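PDB 1J5X: glucosamine-6-phosphate deaminase from Thermotoga maritima, which belongs to the SIS-domain proteins and is built around two parallel beta-sheets flanked by helices, within a single chain. Local coordinates for residues Cys60-Asn65 with Ser230-Ile235. Sequence-based numbering, arbitrary orientation.
Sequences CGSSYN and SALKCI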
loop_
_atom_site.group_PDB
_atom_site.type_symbol
_atom_site.label_atom_id
_atom_site.label_comp_id
_atom_site.label_asym_id
_atom_site.label_seq_id
_atom_site.Cartn_x
_atom_site.Cartn_y
_atom_site.Cartn_z
ATOM N N CYS A 60 9.568 -6.239 -2.633
ATOM C CA CYS A 60 10.495 -5.132 -2.355
ATOM C C CYS A 60 9.854 -3.765 -2.509
ATOM O O CYS A 60 9.022 -3.576 -3.427
ATOM C CB CYS A 60 11.695 -5.146 -3.330
ATOM S SG CYS A 60 12.636 -6.703 -3.330
ATOM N N GLY A 61 10.228 -2.846 -1.625
ATOM C CA GLY A 61 9.741 -1.454 -1.720
ATOM C C GLY A 61 8.225 -1.392 -1.614
ATOM O O GLY A 61 7.640 -1.984 -0.662
ATOM N N SER A 62 7.577 -0.668 -2.534
ATOM C CA SER A 62 6.095 -0.622 -2.508
ATOM C C SER A 62 5.494 -2.005 -2.523
ATOM O O SER A 62 4.397 -2.202 -1.950
ATOM C CB SER A 62 5.491 0.127 -3.725
ATOM O OG SER A 62 6.075 1.390 -3.770
ATOM N N SER A 63 6.161 -2.968 -3.187
ATOM C CA SER A 63 5.592 -4.321 -3.247
ATOM C C SER A 63 5.757 -5.051 -1.888
ATOM O O SER A 63 5.044 -6.001 -1.569
ATOM C CB SER A 63 6.221 -5.129 -4.369
ATOM O OG SER A 63 5.562 -4.871 -5.624
ATOM N N TYR A 64 6.731 -4.621 -1.113
ATOM C CA TYR A 64 6.848 -5.212 0.220
ATOM C C TYR A 64 5.743 -4.577 1.026
ATOM O O TYR A 64 5.118 -5.233 1.874
ATOM C CB TYR A 64 8.212 -4.906 0.883
ATOM C CG TYR A 64 8.205 -5.148 2.386
ATOM C CD1 TYR A 64 8.192 -6.455 2.905
ATOM C CD2 TYR A 64 8.084 -4.044 3.268
ATOM C CE1 TYR A 64 8.034 -6.700 4.286
ATOM C CE2 TYR A 64 7.908 -4.278 4.692
ATOM C CZ TYR A 64 7.871 -5.611 5.160
ATOM O OH TYR A 64 7.559 -5.882 6.490
ATOM N N ASN A 65 5.526 -3.275 0.844
ATOM C CA ASN A 65 4.431 -2.662 1.616
ATOM C C ASN A 65 3.084 -3.282 1.286
ATOM O O ASN A 65 2.199 -3.391 2.171
ATOM C CB ASN A 65 4.378 -1.138 1.376
ATOM C CG ASN A 65 5.650 -0.451 1.872
ATOM O OD1 ASN A 65 6.244 -0.849 2.880
ATOM N ND2 ASN A 65 6.050 0.598 1.185
ATOM N N SER A 230 2.286 4.997 2.240
ATOM C CA SER A 230 2.073 6.455 2.103
ATOM C C SER A 230 3.428 7.217 2.246
ATOM O O SER A 230 3.767 8.129 1.450
ATOM C CB SER A 230 1.124 6.924 3.170
ATOM O OG SER A 230 -0.187 6.426 2.861
ATOM N N ALA A 231 4.193 6.854 3.251
ATOM C CA ALA A 231 5.476 7.527 3.440
ATOM C C ALA A 231 6.367 7.347 2.243
ATOM O O ALA A 231 7.024 8.303 1.789
ATOM C CB ALA A 231 6.156 7.013 4.746
ATOM N N LEU A 232 6.359 6.158 1.654
ATOM C CA LEU A 232 7.242 5.924 0.531
ATOM C C LEU A 232 6.834 6.780 -0.676
ATOM O O LEU A 232 7.694 7.280 -1.459
ATOM C CB LEU A 232 7.239 4.420 0.172
ATOM C CG LEU A 232 8.036 4.072 -1.081
ATOM C CD1 LEU A 232 9.478 4.421 -0.754
ATOM C CD2 LEU A 232 7.983 2.593 -1.450
ATOM N N LYS A 233 5.521 6.956 -0.876
ATOM C CA LYS A 233 5.089 7.794 -2.010
ATOM C C LYS A 233 5.604 9.212 -1.840
ATOM O O LYS A 233 6.043 9.829 -2.824
ATOM C CB LYS A 233 3.554 7.843 -2.119
ATOM C CG LYS A 233 2.809 6.508 -2.182
ATOM C CD LYS A 233 3.093 5.664 -3.417
ATOM C CE LYS A 233 4.481 4.909 -3.358
ATOM N NZ LYS A 233 4.470 3.645 -4.208
ATOM N N CYS A 234 5.540 9.751 -0.637
ATOM C CA CYS A 234 6.001 11.124 -0.460
ATOM C C CYS A 234 7.489 11.238 -0.492
ATOM O O CYS A 234 8.019 12.310 -0.839
ATOM C CB CYS A 234 5.487 11.724 0.805
ATOM S SG CYS A 234 3.638 11.895 0.684
ATOM N N ILE A 235 8.173 10.149 -0.149
ATOM C CA ILE A 235 9.633 10.194 -0.212
ATOM C C ILE A 235 10.025 10.194 -1.658
ATOM O O ILE A 235 10.769 11.080 -2.087
ATOM C CB ILE A 235 10.289 8.956 0.522
ATOM C CG1 ILE A 235 10.161 9.139 2.034
ATOM C CG2 ILE A 235 11.755 8.805 0.088
ATOM C CD1 ILE A 235 10.331 7.806 2.918
#
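L232 reaches out of helix 222-238 to the N-terminal turn of helix 62-78, where it meets G61, S62 and N65. Here the two alpha/beta halves of this SIS-domain protein adjoin: helix 62-78 follows strand 54-59 of the five-stranded parallel sheet, while helix 222-238 links the neighbouring parallel strands 214-218 and 241-245 of the four-stranded one, a beta-alpha-beta crossover. With CG anti to the backbone N (chi1 175°), the leucine side chain points at the start of helix 62-78. Its CB lies 4.1 Å from N65 ND2, the two side chains crossing at a slant. CG then carries the branch, and methyl CD2 does nearly all the touching, with N65 ND2 at 3.8 Å. The same methyl lies 4.0 Å from G61 C and 3.5 Å from S62 N, so it sits against the first peptide of the helix, and S62 OG comes within 3.2 Å of it, a close approach for a carbon and an oxygen. G61 occupies the N-cap position with a positive phi of 60°, and its O accepts the backbone N-H of N65 at 2.9 Å. K233, next to L232, takes a different route: its first bond sets off to one side, but bends at chi2 and chi3 bring NZ round to S62. E229, one turn earlier on the same helix, ties the polar groups together, its OE2 forming a salt bridge with K233 NZ and its OE1 accepting a hydrogen bond from N65 ND2 and a weak one from S62 OG. M160 O also accepts a bond from the lysine, so the ammonium group is held by its own helix and by the loop carrying M160. At its tip, K233 NZ stands 2.8 Å from S62 OG and 3.7 Å from S62 CB.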